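Centrosomal protein of 104 kDa (Homo sapiens, PDB 5LPH) is required for ciliogenesis and for structural integrity at the ciliary tip, and contains a TOG domain that interacts with tubulin. Local coordinates at residues A[57-60]-A[61-64]; A[79-83]-A[84-88]; A[107-110]-A[111-115]; A[134-137]-A[138-142]; A[164-167]-A[168-172]. One frame throughout, in Å; residues are numbered along the deposited sequence.

Interaction 1: residues A[57-60]-A[61-64]; sequences CKTW and SYRE
R63 reaches back from the first turn of helix 60-76 to C57, bracing the loop that precedes this helix in the HEAT-repeat-like, all-helical TOG domain. R63 CB lies 3.5 Å from W60 O, while CG and CD of R63 pass beside C57 O. A bend at chi3 (-59°) then turns the head group back toward the loop. NE forms a salt bridge with D103, and CZ sits over W60 CA, so one face of the guanidinium rests on the W60 backbone. R63 NH2 lies 3.6 Å from W60 CB, and NH1 points at C57.

Apolar groups meet around Y62: T59 CG2 stands over the face of the Y62 ring, 4.2 Å from the centroid, while C57 SG comes to the ring edge in a sulfur-aromatic contact. At its far end the Y62 hydroxyl bonds to G27 O, tying the turn to the N-terminal loop. T59 holds the N-cap position with its backbone: T59 O accepts from R63 N at 3.1 Å. The bond from R63 NH1 to C57 O is shorter, 2.8 Å and 160° at the hydrogen, lying in the guanidinium plane and meeting a lone pair of the carbonyl.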
# COMPACT_ATOMS: atom_id res chain seq x y z
N CYS A 57 13.44 -20.50 3.01
CA CYS A 57 13.22 -21.85 3.54
C CYS A 57 11.92 -21.99 4.34
O CYS A 57 11.25 -21.00 4.65
CB CYS A 57 14.42 -22.29 4.37
SG CYS A 57 14.48 -21.61 6.03
N LYS A 58 11.59 -23.23 4.67
CA LYS A 58 10.30 -23.57 5.29
C LYS A 58 10.25 -23.37 6.81
O LYS A 58 9.22 -23.64 7.42
CB LYS A 58 9.93 -25.01 4.94
CG LYS A 58 9.46 -25.18 3.51
CD LYS A 58 9.35 -26.65 3.13
CE LYS A 58 8.83 -26.82 1.71
NZ LYS A 58 8.88 -28.26 1.31
N THR A 59 11.34 -22.90 7.42
CA THR A 59 11.40 -22.69 8.87
C THR A 59 11.25 -21.19 9.16
O THR A 59 12.15 -20.41 8.86
CB THR A 59 12.74 -23.23 9.43
OG1 THR A 59 12.93 -24.57 8.96
CG2 THR A 59 12.76 -23.22 10.95
N TRP A 60 10.12 -20.81 9.78
CA TRP A 60 9.79 -19.40 9.94
C TRP A 60 10.82 -18.64 10.77
O TRP A 60 11.08 -17.48 10.48
CB TRP A 60 8.37 -19.17 10.49
CG TRP A 60 8.18 -19.48 11.92
CD1 TRP A 60 7.66 -20.61 12.44
CD2 TRP A 60 8.48 -18.62 13.03
NE1 TRP A 60 7.63 -20.53 13.81
CE2 TRP A 60 8.14 -19.32 14.20
CE3 TRP A 60 9.03 -17.33 13.15
CZ2 TRP A 60 8.30 -18.78 15.47
CZ3 TRP A 60 9.20 -16.79 14.41
CH2 TRP A 60 8.84 -17.52 15.56
N SER A 61 11.40 -19.29 11.78
CA SER A 61 12.40 -18.63 12.63
C SER A 61 13.69 -18.31 11.86
O SER A 61 14.40 -17.37 12.23
CB SER A 61 12.71 -19.47 13.87
OG SER A 61 13.11 -20.79 13.54
N TYR A 62 13.98 -19.07 10.80
CA TYR A 62 15.07 -18.73 9.88
C TYR A 62 14.68 -17.59 8.95
O TYR A 62 15.50 -16.71 8.70
CB TYR A 62 15.54 -19.94 9.06
CG TYR A 62 16.19 -21.07 9.86
CD1 TYR A 62 16.52 -20.93 11.22
CD2 TYR A 62 16.50 -22.28 9.23
CE1 TYR A 62 17.11 -21.97 11.93
CE2 TYR A 62 17.10 -23.32 9.93
CZ TYR A 62 17.40 -23.16 11.28
OH TYR A 62 17.99 -24.16 12.00
N ARG A 63 13.45 -17.61 8.43
CA ARG A 63 12.96 -16.51 7.61
C ARG A 63 12.97 -15.20 8.39
O ARG A 63 13.39 -14.16 7.86
CB ARG A 63 11.57 -16.79 7.05
CG ARG A 63 11.54 -17.95 6.06
CD ARG A 63 10.30 -17.92 5.19
NE ARG A 63 9.05 -17.98 5.95
CZ ARG A 63 8.49 -19.09 6.44
NH1 ARG A 63 9.06 -20.29 6.32
NH2 ARG A 63 7.33 -18.99 7.09
N GLU A 64 12.55 -15.25 9.65
CA GLU A 64 12.58 -14.08 10.53
C GLU A 64 14.01 -13.61 10.79
O GLU A 64 14.29 -12.41 10.71
CB GLU A 64 11.89 -14.35 11.87
CG GLU A 64 11.56 -13.08 12.64
CD GLU A 64 11.43 -13.26 14.15
OE1 GLU A 64 11.93 -14.25 14.72
OE2 GLU A 64 10.83 -12.36 14.78

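Interaction 2: residues A[79-83]-A[84-88]; sequences VGTPK and EDLKN
The flat carboxylate of D85 is set against the puckered ring of P82, with one oxygen doing the touching: D85 OD2 lies 3.7 Å from P82 CG and almost as near to CB and CD of that proline. P82 holds the N-cap position of helix 83-100, and its own carbonyl starts the helical bonding, P82 O accepting from L86 N at 3.1 Å and only weakly from D85 N. An acidic group in this first turn would probably interact well with the positive end of the helix dipole.

One residue earlier, T81 is paired with L86, the two positions that flank a helix start in a hydrophobic staple. The T81 methyl CG2 is 4.1 Å from L86 CG, and L86 CD1 packs on T81 O at 3.3 Å. With CG2 anti to the backbone N (chi1 -47° for OG1), the hydroxyl is left to bond to P78 O. K83 and K87 extend from successive turns, their NZ atoms 6.5 Å apart.

This surface turn ends the loop joining helix 60-76 to helix 83-100, and L86 O accepts a bond from the Y123 hydroxyl, linking the start of the helix to helix 106-126.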
# COMPACT_ATOMS: atom_id res chain seq x y z
N VAL A 79 29.13 5.34 6.29
CA VAL A 79 28.74 6.52 5.48
C VAL A 79 29.39 6.70 4.10
O VAL A 79 28.70 7.11 3.16
CB VAL A 79 28.89 7.86 6.28
CG1 VAL A 79 27.85 7.94 7.39
CG2 VAL A 79 30.30 8.04 6.84
N GLY A 80 30.68 6.40 3.97
CA GLY A 80 31.42 6.58 2.72
C GLY A 80 31.36 5.46 1.68
O GLY A 80 32.01 5.57 0.65
N THR A 81 30.62 4.38 1.97
CA THR A 81 30.42 3.26 1.02
C THR A 81 29.95 3.73 -0.37
O THR A 81 29.06 4.57 -0.44
CB THR A 81 29.35 2.26 1.57
OG1 THR A 81 29.63 1.97 2.94
CG2 THR A 81 29.33 0.95 0.77
N PRO A 82 30.53 3.19 -1.46
CA PRO A 82 30.12 3.61 -2.82
C PRO A 82 28.61 3.54 -3.06
O PRO A 82 27.96 2.57 -2.64
CB PRO A 82 30.84 2.61 -3.73
CG PRO A 82 32.04 2.20 -2.97
CD PRO A 82 31.65 2.23 -1.51
N LYS A 83 28.06 4.56 -3.72
CA LYS A 83 26.61 4.68 -3.94
C LYS A 83 25.99 3.47 -4.62
O LYS A 83 24.90 3.04 -4.24
CB LYS A 83 26.27 5.95 -4.74
CG LYS A 83 26.04 7.17 -3.88
CD LYS A 83 25.56 8.36 -4.71
CE LYS A 83 25.21 9.55 -3.82
NZ LYS A 83 25.37 10.83 -4.56
N GLU A 84 26.69 2.92 -5.61
CA GLU A 84 26.18 1.76 -6.36
C GLU A 84 26.05 0.50 -5.50
O GLU A 84 25.11 -0.27 -5.69
CB GLU A 84 27.02 1.48 -7.61
CG GLU A 84 26.79 2.49 -8.73
CD GLU A 84 25.38 2.42 -9.31
OE1 GLU A 84 24.96 1.33 -9.77
OE2 GLU A 84 24.68 3.46 -9.31
N ASP A 85 26.97 0.31 -4.55
CA ASP A 85 26.86 -0.80 -3.59
C ASP A 85 25.68 -0.58 -2.63
O ASP A 85 24.92 -1.52 -2.34
CB ASP A 85 28.16 -0.96 -2.78
CG ASP A 85 29.37 -1.33 -3.66
OD1 ASP A 85 29.19 -1.80 -4.81
OD2 ASP A 85 30.51 -1.15 -3.18
N LEU A 86 25.51 0.66 -2.16
CA LEU A 86 24.37 1.01 -1.30
C LEU A 86 23.03 0.81 -2.00
O LEU A 86 22.09 0.32 -1.38
CB LEU A 86 24.49 2.45 -0.79
CG LEU A 86 25.65 2.71 0.17
CD1 LEU A 86 25.91 4.21 0.30
CD2 LEU A 86 25.38 2.09 1.53
N LYS A 87 22.96 1.18 -3.28
CA LYS A 87 21.74 0.98 -4.07
C LYS A 87 21.46 -0.49 -4.37
O LYS A 87 20.32 -0.93 -4.26
CB LYS A 87 21.78 1.78 -5.38
CG LYS A 87 21.64 3.28 -5.20
CD LYS A 87 21.83 4.00 -6.53
CE LYS A 87 21.90 5.51 -6.33
NZ LYS A 87 22.00 6.25 -7.62
N ASN A 88 22.48 -1.24 -4.77
CA ASN A 88 22.32 -2.69 -5.01
C ASN A 88 21.81 -3.42 -3.77
O ASN A 88 20.91 -4.25 -3.85
CB ASN A 88 23.65 -3.34 -5.45
CG ASN A 88 24.06 -2.95 -6.85
OD1 ASN A 88 23.22 -2.58 -7.68
ND2 ASN A 88 25.36 -3.03 -7.13

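Interaction 3: residues A[107-110]-A[111-115]; sequences SVFQ and ASLKL
A111 meets the previous turn of helix 106-126 through its methyl, CB lying 3.4 Å from S107 O, while its N donates to the same carbonyl. Next comes S112, whose hydroxyl turns back on the chain. Its chi1 of 80° sets OG between the backbone N and the carbonyl carbon, and from there S112 OG donates to F109 O at 2.7 Å. The N of S112 meanwhile keeps the ordinary helical bond to V108 O.

L113 makes the apolar part of the contact. Its branch CD1 lies over the F109 ring off-centre, 4.3 Å from the centroid and 29° from the ring normal, a CH-pi contact whose nearest approach is L113 CD1 to F109 CZ at 3.8 Å. The ring gets there because F109 carries CG anti to its N (chi1 166°), on the carbonyl side and so along the next turn. Beyond the two segments R148 makes a cation-pi contact with this ring, and L156 and T159 of helix 154-169 pack against it. K114 adds a backbone bond to Q110 O, and L115 turns toward L67 and L74 of helix 60-76, so this part of helix 106-126 packs between helices 60-76 and 154-169 of the TOG domain, with V97 of helix 83-100 also against it.

The chemistry centres on one carbonyl. F109 O receives the short hydroxyl bond together with a weak one from L113 N at 3.3 Å, so a buried serine hydroxyl is satisfied within its own helix and can sit beside A100 and I101 without an external polar partner for its proton.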
# COMPACT_ATOMS: atom_id res chain seq x y z
N SER A 107 5.02 -13.23 12.57
CA SER A 107 6.33 -12.68 12.99
C SER A 107 7.26 -12.32 11.83
O SER A 107 8.02 -11.37 11.94
CB SER A 107 7.07 -13.67 13.89
OG SER A 107 6.44 -13.75 15.14
N VAL A 108 7.19 -13.09 10.75
CA VAL A 108 8.00 -12.84 9.56
C VAL A 108 7.44 -11.62 8.82
O VAL A 108 8.20 -10.76 8.40
CB VAL A 108 8.03 -14.07 8.61
CG1 VAL A 108 8.85 -13.76 7.36
CG2 VAL A 108 8.58 -15.29 9.33
N PHE A 109 6.11 -11.58 8.66
CA PHE A 109 5.39 -10.43 8.09
C PHE A 109 5.73 -9.14 8.82
O PHE A 109 6.07 -8.14 8.18
CB PHE A 109 3.87 -10.70 8.10
CG PHE A 109 3.01 -9.48 7.85
CD1 PHE A 109 2.90 -8.94 6.57
CD2 PHE A 109 2.28 -8.90 8.88
CE1 PHE A 109 2.09 -7.84 6.33
CE2 PHE A 109 1.47 -7.79 8.65
CZ PHE A 109 1.38 -7.26 7.37
N GLN A 110 5.70 -9.18 10.15
CA GLN A 110 6.03 -8.01 10.99
C GLN A 110 7.49 -7.57 10.90
O GLN A 110 7.77 -6.36 10.87
CB GLN A 110 5.65 -8.29 12.45
CG GLN A 110 4.20 -7.95 12.78
CD GLN A 110 3.63 -8.69 13.98
OE1 GLN A 110 2.43 -8.98 14.05
NE2 GLN A 110 4.50 -9.02 14.93
N ALA A 111 8.41 -8.53 10.84
CA ALA A 111 9.83 -8.23 10.66
C ALA A 111 10.11 -7.57 9.31
O ALA A 111 10.99 -6.72 9.23
CB ALA A 111 10.68 -9.50 10.82
N SER A 112 9.37 -7.95 8.27
CA SER A 112 9.52 -7.33 6.95
C SER A 112 9.09 -5.85 6.96
O SER A 112 9.71 -5.03 6.29
CB SER A 112 8.75 -8.10 5.88
OG SER A 112 7.37 -7.78 5.88
N LEU A 113 8.05 -5.52 7.73
CA LEU A 113 7.60 -4.13 7.87
C LEU A 113 8.61 -3.27 8.64
O LEU A 113 8.87 -2.13 8.27
CB LEU A 113 6.22 -4.05 8.53
CG LEU A 113 5.06 -4.76 7.82
CD1 LEU A 113 3.75 -4.49 8.53
CD2 LEU A 113 4.95 -4.35 6.36
N LYS A 114 9.19 -3.83 9.69
CA LYS A 114 10.26 -3.18 10.45
C LYS A 114 11.47 -2.88 9.56
O LYS A 114 12.03 -1.78 9.60
CB LYS A 114 10.65 -4.08 11.63
CG LYS A 114 11.79 -3.57 12.50
CD LYS A 114 12.17 -4.63 13.54
CE LYS A 114 13.47 -4.27 14.25
NZ LYS A 114 13.28 -3.13 15.19
N LEU A 115 11.87 -3.86 8.75
CA LEU A 115 12.96 -3.69 7.79
C LEU A 115 12.62 -2.61 6.74
O LEU A 115 13.44 -1.76 6.44
CB LEU A 115 13.27 -5.02 7.09
CG LEU A 115 14.33 -5.05 5.98
CD1 LEU A 115 15.65 -4.48 6.48
CD2 LEU A 115 14.54 -6.46 5.47

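Interaction 4: residues A[134-137]-A[138-142]; sequences TAHC and VERTI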
# COMPACT_ATOMS: atom_id res chain seq x y z
N THR A 134 13.64 5.91 -2.80
CA THR A 134 12.41 5.96 -2.01
C THR A 134 11.23 5.46 -2.83
O THR A 134 10.48 4.60 -2.37
CB THR A 134 12.13 7.37 -1.48
OG1 THR A 134 13.22 7.80 -0.66
CG2 THR A 134 10.85 7.40 -0.65
N ALA A 135 11.09 5.97 -4.05
CA ALA A 135 10.04 5.54 -4.97
C ALA A 135 10.10 4.04 -5.25
O ALA A 135 9.07 3.37 -5.29
CB ALA A 135 10.11 6.32 -6.27
N HIS A 136 11.30 3.51 -5.45
CA HIS A 136 11.48 2.07 -5.69
C HIS A 136 10.97 1.20 -4.52
O HIS A 136 10.25 0.23 -4.74
CB HIS A 136 12.94 1.75 -6.02
CG HIS A 136 13.18 0.30 -6.32
ND1 HIS A 136 12.90 -0.26 -7.55
CD2 HIS A 136 13.65 -0.70 -5.54
CE1 HIS A 136 13.20 -1.55 -7.51
NE2 HIS A 136 13.66 -1.83 -6.31
N CYS A 137 11.33 1.57 -3.29
CA CYS A 137 10.84 0.88 -2.09
C CYS A 137 9.32 0.86 -2.03
O CYS A 137 8.70 -0.18 -1.80
CB CYS A 137 11.36 1.55 -0.82
SG CYS A 137 13.15 1.43 -0.62
N VAL A 138 8.72 2.02 -2.27
CA VAL A 138 7.28 2.18 -2.21
C VAL A 138 6.57 1.40 -3.32
O VAL A 138 5.63 0.65 -3.03
CB VAL A 138 6.90 3.68 -2.23
CG1 VAL A 138 5.40 3.88 -2.41
CG2 VAL A 138 7.36 4.35 -0.95
N GLU A 139 7.02 1.54 -4.56
CA GLU A 139 6.37 0.90 -5.71
C GLU A 139 6.42 -0.63 -5.69
O GLU A 139 5.49 -1.29 -6.15
CB GLU A 139 6.96 1.41 -7.04
CG GLU A 139 6.66 2.87 -7.33
CD GLU A 139 7.54 3.48 -8.43
OE1 GLU A 139 8.73 3.12 -8.52
OE2 GLU A 139 7.04 4.33 -9.21
N ARG A 140 7.51 -1.19 -5.16
CA ARG A 140 7.67 -2.64 -5.08
C ARG A 140 6.94 -3.30 -3.90
O ARG A 140 6.70 -4.50 -3.96
CB ARG A 140 9.15 -3.02 -5.01
CG ARG A 140 9.98 -2.62 -6.23
CD ARG A 140 9.47 -3.25 -7.51
NE ARG A 140 9.59 -4.71 -7.52
CZ ARG A 140 8.95 -5.53 -8.36
NH1 ARG A 140 8.11 -5.07 -9.28
NH2 ARG A 140 9.16 -6.84 -8.27
N THR A 141 6.60 -2.53 -2.86
CA THR A 141 6.01 -3.08 -1.63
C THR A 141 4.55 -2.73 -1.40
O THR A 141 3.80 -3.59 -0.92
CB THR A 141 6.80 -2.66 -0.38
OG1 THR A 141 6.81 -1.23 -0.26
CG2 THR A 141 8.23 -3.17 -0.46
N ILE A 142 4.12 -1.51 -1.73
CA ILE A 142 2.75 -1.08 -1.39
C ILE A 142 1.65 -1.93 -2.05
O ILE A 142 0.69 -2.29 -1.38
CB ILE A 142 2.50 0.46 -1.59
CG1 ILE A 142 1.10 0.89 -1.13
CG2 ILE A 142 2.52 0.92 -3.04
CD1 ILE A 142 0.79 0.61 0.31
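R140 lays its CG over one face of the H136 imidazole, 3.8 Å from the ring centroid and 19° off the normal, with CE1 of H136 the closest ring atom to R140 CG at 3.6 Å. This CH-pi contact uses the aliphatic part of the arginine. The chain bends at chi2 and chi3, carrying the guanidinium away from the ring, R140 NE lying 5.1 Å from H136 NE2. H136 CG is anti to its N (chi1 -178°), which directs the ring along the helix toward R140.

A second contact lies one residue on in each segment. T141 OG1 donates to C137 O at 2.7 Å, whereas T141 N reaches that carbonyl only weakly, at 3.3 Å. The hydroxyl thus reinforces a turn whose backbone bonding has slackened. Helix 131-147, to which all of this belongs, is part of the paired-helix HEAT array that builds a TOG domain, and its residues from T141 onward fall within HEAT repeat 1.

Further out, R98 donates to R140 O, R91 packs on H136, and C137 is buried among L90 and V94 of helix 83-100 and I119 and I120 of helix 106-126.

Interaction 5: residues A[164-167]-A[168-172]; sequences IQEM and ALFKE
F170 lays one face of its ring over the backbone of the preceding turn, where E166 O stands 3.3 Å above the ring plane, displaced toward the rim. M167 CA follows over the ring, 4.2 Å from the F170 centroid, in an off-centre CH-pi contact, and the side chain of M167, a selenomethionine in this crystal, adds CG beside F170 CE2.

At its CZ and CE1 atoms the ring meets the E166 side chain. The extended E166 chain, with CG anti to the backbone N (chi1 -155°), runs past the phenyl group so that E166 CG lies 3.9 Å from F170 CZ and OE2 lies 3.8 Å from that same carbon. The carboxylate and ring planes are almost perpendicular, at 85°. The charge of E166 is taken up by a salt bridge to K117, a residue that also packs on F170, so carboxylate and ring share a neighbour.

The backbone leaves regular helical bonding at the same point. A168 N still donates to I164 O at 2.9 Å, but L169 N finds only weak bonds to Q165 O and E166 O. F170 N keeps a weak bond to E166 O and adds one to M167 O at 3.1 Å, an i to i+3 bond, and F170 itself becomes the N-cap of the short helix 171-174.

This interruption between helix 154-169 and helix 171-174 lies within HEAT repeat 1 of the TOG domain: F170 faces K117 and T121 of helix 106-126, I164 and M167 pack on I142 of helix 131-147, and A168 and L169 lie against helix 193-210.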
# COMPACT_ATOMS: atom_id res chain seq x y z
N ILE A 164 0.52 1.19 5.82
CA ILE A 164 0.33 1.96 4.58
C ILE A 164 0.07 3.44 4.90
O ILE A 164 0.66 4.33 4.29
CB ILE A 164 -0.81 1.38 3.71
CG1 ILE A 164 -0.43 -0.02 3.21
CG2 ILE A 164 -1.12 2.29 2.52
CD1 ILE A 164 -1.53 -0.78 2.50
N GLN A 165 -0.79 3.66 5.89
CA GLN A 165 -1.09 5.00 6.41
C GLN A 165 0.16 5.68 7.00
O GLN A 165 0.41 6.86 6.74
CB GLN A 165 -2.22 4.90 7.43
CG GLN A 165 -3.17 6.08 7.55
CD GLN A 165 -4.28 5.81 8.56
OE1 GLN A 165 -4.85 4.71 8.59
NE2 GLN A 165 -4.59 6.80 9.38
N GLU A 166 0.96 4.91 7.73
CA GLU A 166 2.23 5.37 8.30
C GLU A 166 3.23 5.81 7.21
O GLU A 166 3.85 6.87 7.34
CB GLU A 166 2.85 4.26 9.15
CG GLU A 166 3.80 4.73 10.24
CD GLU A 166 4.33 3.58 11.09
OE1 GLU A 166 3.59 2.59 11.32
OE2 GLU A 166 5.50 3.68 11.53
N MSE A 167 3.37 5.01 6.15
CA MSE A 167 4.28 5.34 5.04
C MSE A 167 3.77 6.51 4.24
O MSE A 167 4.56 7.38 3.86
CB MSE A 167 4.52 4.20 4.05
CG MSE A 167 5.43 3.05 4.43
SE MSE A 167 5.93 2.19 2.71
CE MSE A 167 4.17 1.51 2.11
N ALA A 168 2.47 6.55 3.97
CA ALA A 168 1.86 7.66 3.22
C ALA A 168 2.12 9.04 3.83
O ALA A 168 2.13 10.05 3.10
CB ALA A 168 0.36 7.43 3.06
N LEU A 169 2.32 9.09 5.15
CA LEU A 169 2.58 10.34 5.88
C LEU A 169 4.06 10.61 6.23
O LEU A 169 4.37 11.70 6.70
CB LEU A 169 1.69 10.40 7.13
CG LEU A 169 0.19 10.63 6.82
CD1 LEU A 169 -0.82 10.03 7.80
CD2 LEU A 169 -0.04 12.13 6.66
N PHE A 170 4.97 9.65 6.00
CA PHE A 170 6.41 9.93 6.06
C PHE A 170 6.74 11.01 5.02
O PHE A 170 6.33 10.92 3.86
CB PHE A 170 7.29 8.70 5.74
CG PHE A 170 7.27 7.58 6.79
CD1 PHE A 170 6.96 7.78 8.16
CD2 PHE A 170 7.60 6.28 6.39
CE1 PHE A 170 6.97 6.70 9.06
CE2 PHE A 170 7.60 5.22 7.28
CZ PHE A 170 7.29 5.42 8.61
N LYS A 171 7.51 12.01 5.45
CA LYS A 171 7.76 13.23 4.66
C LYS A 171 8.24 12.94 3.23
O LYS A 171 7.66 13.45 2.25
CB LYS A 171 8.77 14.12 5.42
CG LYS A 171 8.27 14.63 6.77
CD LYS A 171 9.23 15.62 7.41
CE LYS A 171 8.67 16.14 8.73
NZ LYS A 171 9.58 17.12 9.37
N GLU A 172 9.23 12.07 3.12
CA GLU A 172 9.84 11.74 1.82
C GLU A 172 8.87 11.02 0.88
O GLU A 172 8.89 11.25 -0.33
CB GLU A 172 11.09 10.87 2.00
CG GLU A 172 12.16 11.40 2.93
CD GLU A 172 12.07 10.86 4.36
OE1 GLU A 172 10.94 10.61 4.85
OE2 GLU A 172 13.13 10.68 4.98

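Overall arrangement
The five contacts follow one another along the chain, all in the TOG domain. Interactions 1 and 2 mark the starts of the consecutive helices 60-76 and 83-100, their centres 28 Å apart. Interaction 3, on helix 106-126, touches interaction 1, W60 and E64 packing on S107 and V108, with centres 12 Å apart. Interaction 4 lies on helix 131-147, interaction 5 spans the end of helix 154-169 and the start of helix 171-174, and the two touch through I142 against I164 and M167. Interaction 2 stands apart, its nearest atoms about 7 Å from those of interaction 4. Local contacts thus shape individual helices, while touching pairs join neighbours into the HEAT-type array of this tubulin-binding domain.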